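PDB 6ED2: glycosyl hydrolase family 2, TIM barrel domain protein from Faecalibacterium prausnitzii A2-165, which probably hydrolyses beta-glucuronides as a family 2 beta-glucuronidase of the human gut, releasing glucuronic acid from its conjugates, drug glucuronides among them. Local coordinates for residues Y498-L503 against G537-S542; G543-P548 against P608-Y613; Y556-L561 against A612-K617; M563-F568 against Q575-W580. All blocks are in the same frame, centred on the assembly; numbering follows the deposited sequence.

Contact 1. Residues Y498-L503 against G537-S542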
# COMPACT_ATOMS: atom_id res chain seq x y z
N TYR A 498 -23.47 2.19 -14.09
CA TYR A 498 -23.21 3.24 -15.07
C TYR A 498 -22.01 4.06 -14.61
O TYR A 498 -22.09 4.79 -13.61
CB TYR A 498 -24.44 4.12 -15.23
CG TYR A 498 -25.53 3.49 -16.10
CD1 TYR A 498 -25.35 3.34 -17.47
CD2 TYR A 498 -26.73 3.06 -15.54
CE1 TYR A 498 -26.35 2.78 -18.27
CE2 TYR A 498 -27.73 2.51 -16.32
CZ TYR A 498 -27.54 2.37 -17.69
OH TYR A 498 -28.52 1.82 -18.46
N GLY A 499 -20.91 3.95 -15.33
CA GLY A 499 -19.68 4.62 -14.95
C GLY A 499 -18.62 3.68 -14.44
O GLY A 499 -17.50 4.13 -14.16
N TRP A 500 -18.94 2.39 -14.29
CA TRP A 500 -17.93 1.38 -14.03
C TRP A 500 -17.91 0.34 -15.15
O TRP A 500 -17.07 0.43 -16.06
CB TRP A 500 -18.17 0.70 -12.67
CG TRP A 500 -17.05 -0.24 -12.32
CD1 TRP A 500 -17.11 -1.60 -12.25
CD2 TRP A 500 -15.69 0.12 -12.05
NE1 TRP A 500 -15.87 -2.12 -11.94
CE2 TRP A 500 -14.98 -1.08 -11.81
CE3 TRP A 500 -15.00 1.34 -11.97
CZ2 TRP A 500 -13.61 -1.09 -11.50
CZ3 TRP A 500 -13.63 1.32 -11.65
CH2 TRP A 500 -12.96 0.11 -11.43
N TYR A 501 -18.82 -0.64 -15.13
CA TYR A 501 -18.83 -1.65 -16.19
C TYR A 501 -19.29 -1.08 -17.52
O TYR A 501 -18.94 -1.64 -18.57
CB TYR A 501 -19.72 -2.83 -15.82
CG TYR A 501 -19.22 -3.63 -14.65
CD1 TYR A 501 -17.96 -4.20 -14.68
CD2 TYR A 501 -20.01 -3.81 -13.52
CE1 TYR A 501 -17.49 -4.95 -13.60
CE2 TYR A 501 -19.56 -4.55 -12.44
CZ TYR A 501 -18.30 -5.11 -12.48
OH TYR A 501 -17.85 -5.85 -11.41
N VAL A 502 -20.06 0.00 -17.50
CA VAL A 502 -20.70 0.56 -18.68
C VAL A 502 -20.34 2.03 -18.75
O VAL A 502 -20.69 2.80 -17.84
CB VAL A 502 -22.23 0.37 -18.63
CG1 VAL A 502 -22.94 1.29 -19.61
CG2 VAL A 502 -22.61 -1.09 -18.86
N LEU A 503 -19.60 2.42 -19.80
CA LEU A 503 -19.28 3.82 -20.08
C LEU A 503 -18.41 4.43 -18.99
O LEU A 503 -18.63 5.57 -18.56
CB LEU A 503 -20.56 4.65 -20.27
CG LEU A 503 -21.33 4.45 -21.57
CD1 LEU A 503 -22.80 4.78 -21.38
CD2 LEU A 503 -20.74 5.31 -22.66
N GLY A 537 -21.31 0.90 -7.48
CA GLY A 537 -20.00 1.14 -6.91
C GLY A 537 -18.86 0.88 -7.87
O GLY A 537 -19.07 0.46 -9.01
N THR A 538 -17.63 1.13 -7.42
CA THR A 538 -16.46 0.91 -8.25
C THR A 538 -15.39 0.25 -7.39
O THR A 538 -15.31 0.49 -6.18
CB THR A 538 -15.87 2.20 -8.86
OG1 THR A 538 -15.22 2.99 -7.85
CG2 THR A 538 -16.93 3.03 -9.56
N ASP A 539 -14.58 -0.59 -8.02
CA ASP A 539 -13.43 -1.12 -7.34
C ASP A 539 -12.47 0.03 -7.08
O ASP A 539 -12.21 0.85 -7.97
CB ASP A 539 -12.76 -2.21 -8.18
CG ASP A 539 -13.57 -3.48 -8.24
OD1 ASP A 539 -13.30 -4.43 -7.48
OD2 ASP A 539 -14.49 -3.55 -9.08
N ASN A 540 -11.96 0.12 -5.86
CA ASN A 540 -10.93 1.11 -5.57
C ASN A 540 -10.12 0.61 -4.39
O ASN A 540 -10.69 0.13 -3.41
CB ASN A 540 -11.55 2.50 -5.31
CG ASN A 540 -12.43 2.54 -4.06
OD1 ASN A 540 -12.01 3.04 -3.01
ND2 ASN A 540 -13.65 2.01 -4.17
N LEU A 541 -8.79 0.67 -4.53
CA LEU A 541 -7.89 0.25 -3.46
C LEU A 541 -7.70 1.35 -2.44
O LEU A 541 -7.53 2.52 -2.79
CB LEU A 541 -6.53 -0.14 -4.03
CG LEU A 541 -6.56 -1.20 -5.12
CD1 LEU A 541 -5.18 -1.33 -5.74
CD2 LEU A 541 -7.02 -2.52 -4.52
N SER A 542 -7.70 0.96 -1.17
CA SER A 542 -7.30 1.86 -0.09
C SER A 542 -5.95 2.49 -0.43
O SER A 542 -4.98 1.79 -0.74
CB SER A 542 -7.23 1.06 1.22
OG SER A 542 -7.54 1.87 2.35
O HOH W 1 -14.60 -4.63 -11.59

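Contact 2. Residues G543-P548 against P608-Y613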
# COMPACT_ATOMS: atom_id res chain seq x y z
N GLY A 543 -5.92 3.82 -0.44
CA GLY A 543 -4.69 4.56 -0.67
C GLY A 543 -4.38 4.92 -2.10
O GLY A 543 -3.40 5.65 -2.35
N ALA A 544 -5.17 4.43 -3.07
CA ALA A 544 -4.96 4.78 -4.47
C ALA A 544 -5.57 6.16 -4.71
O ALA A 544 -6.78 6.31 -4.81
CB ALA A 544 -5.57 3.72 -5.39
N HIS A 545 -4.72 7.17 -4.78
CA HIS A 545 -5.17 8.52 -5.04
C HIS A 545 -4.61 8.98 -6.38
O HIS A 545 -3.45 8.70 -6.71
CB HIS A 545 -4.74 9.48 -3.92
CG HIS A 545 -5.64 9.46 -2.72
ND1 HIS A 545 -6.72 10.31 -2.58
CD2 HIS A 545 -5.62 8.69 -1.59
CE1 HIS A 545 -7.33 10.07 -1.43
NE2 HIS A 545 -6.69 9.09 -0.81
N LYS A 546 -5.42 9.70 -7.14
CA LYS A 546 -4.90 10.29 -8.36
C LYS A 546 -5.69 11.55 -8.66
O LYS A 546 -6.91 11.58 -8.49
CB LYS A 546 -4.95 9.32 -9.55
CG LYS A 546 -4.10 9.80 -10.70
CD LYS A 546 -3.06 8.78 -11.15
CE LYS A 546 -2.42 9.25 -12.45
NZ LYS A 546 -1.80 8.17 -13.24
N LEU A 547 -4.98 12.59 -9.07
CA LEU A 547 -5.59 13.88 -9.40
C LEU A 547 -5.09 14.31 -10.77
O LEU A 547 -3.88 14.62 -10.92
CB LEU A 547 -5.27 14.91 -8.32
CG LEU A 547 -5.74 16.34 -8.55
CD1 LEU A 547 -7.24 16.45 -8.35
CD2 LEU A 547 -5.00 17.26 -7.61
N PRO A 548 -5.93 14.33 -11.80
CA PRO A 548 -7.35 13.96 -11.77
C PRO A 548 -7.54 12.44 -11.71
O PRO A 548 -6.56 11.69 -11.81
CB PRO A 548 -7.89 14.54 -13.06
CG PRO A 548 -6.72 14.44 -14.00
CD PRO A 548 -5.49 14.69 -13.16
N PRO A 608 -12.34 2.03 7.41
CA PRO A 608 -12.98 2.80 6.34
C PRO A 608 -12.04 3.08 5.18
O PRO A 608 -10.84 3.29 5.36
CB PRO A 608 -13.40 4.10 7.03
CG PRO A 608 -12.51 4.21 8.19
CD PRO A 608 -12.21 2.81 8.65
N LYS A 609 -12.60 3.06 3.97
CA LYS A 609 -11.99 3.71 2.84
C LYS A 609 -12.56 5.12 2.72
O LYS A 609 -13.48 5.50 3.45
CB LYS A 609 -12.22 2.93 1.55
CG LYS A 609 -11.68 1.50 1.53
CD LYS A 609 -11.72 0.98 0.07
CE LYS A 609 -12.11 -0.45 0.01
NZ LYS A 609 -12.41 -0.86 -1.41
N ASP A 610 -12.01 5.90 1.78
CA ASP A 610 -12.43 7.30 1.68
C ASP A 610 -13.94 7.40 1.42
O ASP A 610 -14.60 8.30 1.96
CB ASP A 610 -11.56 8.03 0.61
CG ASP A 610 -10.03 8.19 1.04
OD1 ASP A 610 -9.68 8.15 2.24
OD2 ASP A 610 -9.14 8.40 0.18
N ALA A 611 -14.52 6.46 0.66
CA ALA A 611 -15.95 6.53 0.38
C ALA A 611 -16.82 6.40 1.63
O ALA A 611 -17.96 6.88 1.63
CB ALA A 611 -16.34 5.44 -0.63
N ALA A 612 -16.32 5.77 2.70
CA ALA A 612 -17.10 5.68 3.93
C ALA A 612 -17.44 7.06 4.47
O ALA A 612 -18.50 7.24 5.07
CB ALA A 612 -16.36 4.86 4.99
N TYR A 613 -16.56 8.04 4.27
CA TYR A 613 -16.82 9.40 4.76
C TYR A 613 -17.83 10.14 3.88
O TYR A 613 -18.65 10.92 4.40
CB TYR A 613 -15.49 10.15 4.88
CG TYR A 613 -14.66 9.55 6.01
CD1 TYR A 613 -14.92 9.87 7.35
CD2 TYR A 613 -13.68 8.61 5.74
CE1 TYR A 613 -14.20 9.29 8.38
CE2 TYR A 613 -12.96 8.01 6.77
CZ TYR A 613 -13.22 8.36 8.08
OH TYR A 613 -12.50 7.77 9.09

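Contact 3. Residues Y556-L561 against A612-K617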
# COMPACT_ATOMS: atom_id res chain seq x y z
N TYR A 556 -11.95 8.65 -8.21
CA TYR A 556 -12.95 8.16 -9.14
C TYR A 556 -14.17 7.65 -8.39
O TYR A 556 -15.31 8.02 -8.72
CB TYR A 556 -12.35 7.07 -10.04
CG TYR A 556 -13.26 6.76 -11.20
CD1 TYR A 556 -13.25 7.56 -12.34
CD2 TYR A 556 -14.20 5.72 -11.13
CE1 TYR A 556 -14.11 7.31 -13.40
CE2 TYR A 556 -15.05 5.46 -12.17
CZ TYR A 556 -15.01 6.26 -13.31
OH TYR A 556 -15.88 6.01 -14.35
N GLN A 557 -13.96 6.83 -7.37
CA GLN A 557 -15.08 6.31 -6.59
C GLN A 557 -15.94 7.44 -6.06
O GLN A 557 -17.17 7.42 -6.21
CB GLN A 557 -14.57 5.41 -5.45
CG GLN A 557 -15.62 5.07 -4.39
CD GLN A 557 -16.58 3.97 -4.83
OE1 GLN A 557 -16.87 3.81 -6.02
NE2 GLN A 557 -17.08 3.19 -3.86
N ASN A 558 -15.32 8.47 -5.47
CA ASN A 558 -16.10 9.60 -4.96
C ASN A 558 -16.84 10.32 -6.09
O ASN A 558 -17.99 10.75 -5.91
CB ASN A 558 -15.20 10.57 -4.20
CG ASN A 558 -15.05 10.21 -2.70
OD1 ASN A 558 -15.38 9.08 -2.27
ND2 ASN A 558 -14.56 11.16 -1.92
N GLU A 559 -16.19 10.48 -7.26
CA GLU A 559 -16.84 11.15 -8.38
C GLU A 559 -18.01 10.33 -8.90
O GLU A 559 -19.08 10.87 -9.19
CB GLU A 559 -15.82 11.40 -9.51
CG GLU A 559 -14.89 12.57 -9.25
CD GLU A 559 -13.55 12.44 -9.97
OE1 GLU A 559 -13.46 11.71 -10.98
OE2 GLU A 559 -12.57 13.06 -9.48
N TYR A 560 -17.81 9.02 -9.00
CA TYR A 560 -18.87 8.13 -9.46
C TYR A 560 -20.04 8.14 -8.50
O TYR A 560 -21.21 8.20 -8.92
CB TYR A 560 -18.29 6.71 -9.62
CG TYR A 560 -19.31 5.61 -9.66
CD1 TYR A 560 -19.68 5.04 -10.89
CD2 TYR A 560 -19.88 5.10 -8.49
CE1 TYR A 560 -20.60 4.01 -10.95
CE2 TYR A 560 -20.83 4.07 -8.54
CZ TYR A 560 -21.18 3.53 -9.78
OH TYR A 560 -22.09 2.51 -9.86
N LEU A 561 -19.76 8.12 -7.19
CA LEU A 561 -20.84 8.11 -6.20
C LEU A 561 -21.65 9.40 -6.26
O LEU A 561 -22.88 9.38 -6.15
CB LEU A 561 -20.29 7.89 -4.80
CG LEU A 561 -19.69 6.50 -4.53
CD1 LEU A 561 -18.98 6.41 -3.15
CD2 LEU A 561 -20.77 5.43 -4.66
N ALA A 612 -16.32 5.77 2.70
CA ALA A 612 -17.10 5.68 3.93
C ALA A 612 -17.44 7.06 4.47
O ALA A 612 -18.50 7.24 5.07
CB ALA A 612 -16.36 4.86 4.99
N TYR A 613 -16.56 8.04 4.27
CA TYR A 613 -16.82 9.40 4.76
C TYR A 613 -17.83 10.14 3.88
O TYR A 613 -18.65 10.92 4.40
CB TYR A 613 -15.49 10.15 4.88
CG TYR A 613 -14.66 9.55 6.01
CD1 TYR A 613 -14.92 9.87 7.35
CD2 TYR A 613 -13.68 8.61 5.74
CE1 TYR A 613 -14.20 9.29 8.38
CE2 TYR A 613 -12.96 8.01 6.77
CZ TYR A 613 -13.22 8.36 8.08
OH TYR A 613 -12.50 7.77 9.09
N LEU A 614 -17.82 9.90 2.57
CA LEU A 614 -18.88 10.43 1.73
C LEU A 614 -20.24 9.91 2.19
O LEU A 614 -21.18 10.69 2.38
CB LEU A 614 -18.61 10.08 0.26
CG LEU A 614 -19.56 10.60 -0.82
CD1 LEU A 614 -18.85 10.62 -2.17
CD2 LEU A 614 -20.80 9.72 -0.92
N PHE A 615 -20.35 8.59 2.41
CA PHE A 615 -21.65 8.03 2.77
C PHE A 615 -22.07 8.48 4.16
O PHE A 615 -23.26 8.72 4.39
CB PHE A 615 -21.62 6.51 2.69
CG PHE A 615 -21.90 5.97 1.32
CD1 PHE A 615 -23.16 6.11 0.74
CD2 PHE A 615 -20.90 5.33 0.59
CE1 PHE A 615 -23.42 5.61 -0.54
CE2 PHE A 615 -21.16 4.82 -0.70
CZ PHE A 615 -22.41 4.97 -1.25
N ARG A 616 -21.12 8.58 5.09
CA ARG A 616 -21.46 8.99 6.45
C ARG A 616 -22.08 10.38 6.46
O ARG A 616 -23.10 10.63 7.12
CB ARG A 616 -20.22 8.96 7.36
CG ARG A 616 -20.49 9.48 8.75
CD ARG A 616 -19.34 9.17 9.68
NE ARG A 616 -19.77 9.18 11.08
CZ ARG A 616 -19.30 10.02 12.00
NH1 ARG A 616 -18.36 10.91 11.69
NH2 ARG A 616 -19.75 9.95 13.24
N LYS A 617 -21.45 11.32 5.75
CA LYS A 617 -22.01 12.67 5.68
C LYS A 617 -23.38 12.65 5.00
O LYS A 617 -24.32 13.30 5.48
CB LYS A 617 -21.05 13.60 4.94
CG LYS A 617 -21.66 15.00 4.73
CD LYS A 617 -20.61 16.01 4.23
CE LYS A 617 -21.23 17.28 3.64
NZ LYS A 617 -20.28 17.99 2.71

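Contact 4. Residues M563-F568 against Q575-W580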
# COMPACT_ATOMS: atom_id res chain seq x y z
N MET A 563 -22.06 11.42 -8.85
CA MET A 563 -22.90 11.37 -10.04
C MET A 563 -24.08 10.44 -9.82
O MET A 563 -25.24 10.81 -10.06
CB MET A 563 -22.08 10.94 -11.25
CG MET A 563 -22.90 10.89 -12.54
SD MET A 563 -23.79 9.33 -12.78
CE MET A 563 -22.46 8.20 -13.16
N THR A 564 -23.80 9.22 -9.33
CA THR A 564 -24.83 8.22 -9.13
C THR A 564 -25.93 8.74 -8.20
O THR A 564 -27.12 8.59 -8.49
CB THR A 564 -24.20 6.93 -8.58
OG1 THR A 564 -23.18 6.49 -9.50
CG2 THR A 564 -25.23 5.80 -8.44
N HIS A 565 -25.54 9.39 -7.10
CA HIS A 565 -26.55 9.85 -6.15
C HIS A 565 -27.37 11.00 -6.72
O HIS A 565 -28.55 11.14 -6.39
CB HIS A 565 -25.88 10.26 -4.83
CG HIS A 565 -25.30 9.11 -4.07
ND1 HIS A 565 -24.18 9.23 -3.28
CD2 HIS A 565 -25.67 7.81 -4.01
CE1 HIS A 565 -23.90 8.06 -2.74
NE2 HIS A 565 -24.78 7.18 -3.17
N ALA A 566 -26.76 11.83 -7.58
CA ALA A 566 -27.52 12.88 -8.25
C ALA A 566 -28.60 12.28 -9.14
O ALA A 566 -29.72 12.80 -9.19
CB ALA A 566 -26.58 13.78 -9.05
N VAL A 567 -28.29 11.18 -9.83
CA VAL A 567 -29.33 10.46 -10.55
C VAL A 567 -30.41 9.97 -9.59
O VAL A 567 -31.60 10.25 -9.78
CB VAL A 567 -28.73 9.31 -11.37
CG1 VAL A 567 -29.83 8.55 -12.07
CG2 VAL A 567 -27.71 9.86 -12.38
N PHE A 568 -30.00 9.24 -8.52
CA PHE A 568 -30.96 8.74 -7.54
C PHE A 568 -31.88 9.85 -7.09
O PHE A 568 -33.11 9.70 -7.06
CB PHE A 568 -30.27 8.18 -6.27
CG PHE A 568 -29.47 6.91 -6.45
CD1 PHE A 568 -29.31 6.31 -7.69
CD2 PHE A 568 -28.85 6.33 -5.35
CE1 PHE A 568 -28.58 5.15 -7.83
CE2 PHE A 568 -28.10 5.17 -5.47
CZ PHE A 568 -27.96 4.57 -6.71
N GLN A 575 -36.46 5.00 -3.58
CA GLN A 575 -36.73 5.05 -2.15
C GLN A 575 -35.68 4.33 -1.33
O GLN A 575 -35.88 4.10 -0.13
CB GLN A 575 -38.12 4.49 -1.86
CG GLN A 575 -39.23 5.38 -2.38
CD GLN A 575 -39.31 6.69 -1.61
OE1 GLN A 575 -39.27 6.69 -0.39
NE2 GLN A 575 -39.43 7.81 -2.33
N GLY A 576 -34.55 3.96 -1.93
CA GLY A 576 -33.52 3.31 -1.17
C GLY A 576 -32.24 3.16 -1.96
O GLY A 576 -32.28 3.00 -3.18
N GLU A 577 -31.09 3.23 -1.27
CA GLU A 577 -29.78 3.02 -1.88
C GLU A 577 -29.00 2.06 -1.00
O GLU A 577 -28.70 2.36 0.16
CB GLU A 577 -29.02 4.34 -2.05
CG GLU A 577 -28.99 5.21 -0.79
CD GLU A 577 -28.57 6.64 -1.08
OE1 GLU A 577 -29.37 7.40 -1.70
OE2 GLU A 577 -27.45 7.01 -0.69
N LEU A 578 -28.70 0.89 -1.53
CA LEU A 578 -27.86 -0.07 -0.85
C LEU A 578 -26.67 -0.27 -1.77
O LEU A 578 -26.83 -0.76 -2.90
CB LEU A 578 -28.58 -1.39 -0.56
CG LEU A 578 -29.91 -1.29 0.18
CD1 LEU A 578 -30.45 -2.69 0.44
CD2 LEU A 578 -29.83 -0.52 1.48
N VAL A 579 -25.50 0.18 -1.32
CA VAL A 579 -24.33 0.23 -2.18
C VAL A 579 -23.62 -1.11 -2.12
O VAL A 579 -23.72 -1.84 -1.12
CB VAL A 579 -23.41 1.41 -1.79
CG1 VAL A 579 -22.73 1.16 -0.43
CG2 VAL A 579 -22.37 1.70 -2.87
N TRP A 580 -22.94 -1.48 -3.20
CA TRP A 580 -22.08 -2.66 -3.23
C TRP A 580 -20.64 -2.22 -3.00
O TRP A 580 -20.10 -1.44 -3.78
CB TRP A 580 -22.20 -3.35 -4.57
CG TRP A 580 -21.72 -4.76 -4.60
CD1 TRP A 580 -20.65 -5.24 -5.29
CD2 TRP A 580 -22.32 -5.88 -3.96
NE1 TRP A 580 -20.55 -6.60 -5.11
CE2 TRP A 580 -21.56 -7.01 -4.29
CE3 TRP A 580 -23.44 -6.03 -3.12
CZ2 TRP A 580 -21.87 -8.29 -3.81
CZ3 TRP A 580 -23.74 -7.28 -2.64
CH2 TRP A 580 -22.96 -8.40 -2.99

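Contact 1. Residues Y498-L503 against G537-S542
With CG anti to the backbone N (chi1 -174°), the indole of W500 reaches out of its own loop and lays one face over T538 and D539. T538 turns OG1 between its backbone N and carbonyl carbon (chi1 72°), where it bonds to Q557; that puts CG2 anti to the carbonyl carbon, 3.5 Å from CE3 of W500. Both segments belong to the TIM barrel: they are the loops that follow the parallel strands 492-495 and 531-535, at the C-terminal end of the barrel, where enzymes of this fold carry their active sites. The closest approach is at the six-membered ring, where CE3 of W500 lies 3.3 Å from CB of T538. Beside it, CA of T538 makes a CH-pi contact 4.3 Å from the centroid of the five-membered ring, 24° off its normal. Tryptophan suits this place because one broad face covers a length of backbone and still offers an N-H at its rim. D539 fits because both its carboxylate oxygens are needed: OD1 accepts the backbone N-H of K598, while OD2 pairs with K599. On the loop 498-503, G499 adopts a positive phi that glycine takes without strain, and its N bonds to O of V502. I591 of the second subunit also packs on W500. N540 braces the other loop, its ND2 reaching O of T538 at 3.0 Å. Water 1 lies in the indole plane at the ring's edge, accepting from NE1 of W500 at 2.8 Å and donating to OD2 of D539 at 2.7 Å.

Contact 2. Residues G543-P548 against P608-Y613
H545 and D610 reach towards each other from opposite directions, and this one meeting is all the tight packing that the two segments share. NE2 of H545 comes to 2.7 Å from OD2 of D610, with CE1 of the same ring 2.9 Å from that oxygen. The imidazole and carboxylate planes are turned 51° apart. Only the one carboxylate oxygen comes up to the ring; CG of D610 stays 3.9 Å from NE2 of H545. Histidine suits the spot because it has a polar nitrogen on either flank: ND1 is hydrogen-bonded to E555, at the start of helix 554-570. E555 and D610, with D610 of the third subunit also close by, would probably raise the ring's affinity for a proton. On the looser side, the pair is partly exposed and buries little surface, and the rest of the loop makes no contact with 608-613 but packs on neighbouring subunits: K546 makes a salt bridge with D595 of the second subunit, and the backbone of L547 bonds to Q607 and R339 of the third. On the other segment, K609 pairs with D584 and O of N540, while the helix opens with N of A612 on O of K609 and N of Y613 on O of D610. The contact thus joins a strand-to-helix loop of the TIM barrel to the opening turn of a later helix, at a subunit interface of the tetramer.

Contact 3. Residues Y556-L561 against A612-K617
The phenyl ring of F615 receives the forked end of L561 obliquely: CD1 of L561 lies 3.6 Å from CE2 of F615, and CD2 of L561 is 3.8 Å from CZ. At the same time CD2 sits in plane at the edge of the Y560 ring, so one leucine methyl touches two aromatic side chains. The flat amide of N558 slides past L614 in the opposite direction, its OD1 3.8 Å from CD1 of L614. A chi1 of -177° carries L614 across towards helix 554-570, where the same CD1 also comes 4.1 Å from CB of L561. Leucine suits both central places, since a branched, flexible end can fill the groove between two helices; asparagine marks the partly exposed flank, and F615 the buried one, where I347 and Y536 also touch it. No hydrogen bond crosses between the segments; they meet by van der Waals contact, mostly apolar. The axes approach to 10.7 Å and run in the same general direction, 30° apart. Such neighbouring, roughly parallel helices, packed side by side around the outside of the strands, are characteristic of the TIM barrel.

Contact 4. Residues M563-F568 against Q575-W580
H565 is the first residue of helix 563-568 to reach strand 575-580, its ring approaching the carboxylate of E577 with the two planes only 13° apart. NE2 of H565 stands 3.6 Å from OE2 of E577, too far for a bond, and is instead hydrogen-bonded to OH of Y536. Histidine suits this buried place as a flat group with a polar nitrogen to spend. F568, a turn beyond T564, then points to the strand, and its CE2 rests 3.6 Å from CB of E577. The carboxylate oxygen OE1 lies in plane at the edge of this phenyl ring, 3.8 Å from CD2 of F568, where the ring hydrogens carry slight positive charge. F568 also stacks on F533 and meets Y536 edge to face, which helps fix its turn. On the strand, CG of E577 lies between its backbone N and carbonyl carbon (chi1 49°), and the extended chain beyond it carries the carboxylate to the helix that forms the crossover of the beta-alpha-beta unit 531-535, 554-570, 574-580. A glutamate buried this way needs company: R618 makes a salt bridge to OE1, Y315 bonds to the same oxygen, and W619 bonds to OE2. With that compensation, and ring hydrogens beside OE1, the carboxylate is probably ionised despite its burial.

How the contacts relate
From the N terminus, contact 1 comes first, closing the excursion through helix 508-525 and strand 531-535 by joining two successive strand-to-helix loops of the barrel. Contact 2 opens just after, at 543-548, and contact 3 at 556-561; both close on helix 610-621, sharing A612 and Y613, and their loops overlap, neither lying wholly inside the other. Nested inside both loops, contact 4 spans only the short turn between helix 554-570 and strand 574-580. Hydrogen bonds tie contact 1 to contacts 2 and 3: G499 pairs with Y556, T538 with Q557, and N540 with K609. F615, packed on H565 and V579, bridges contacts 3 and 4. Helix 554-570 thereby ties the loops, the strand and the last helix together.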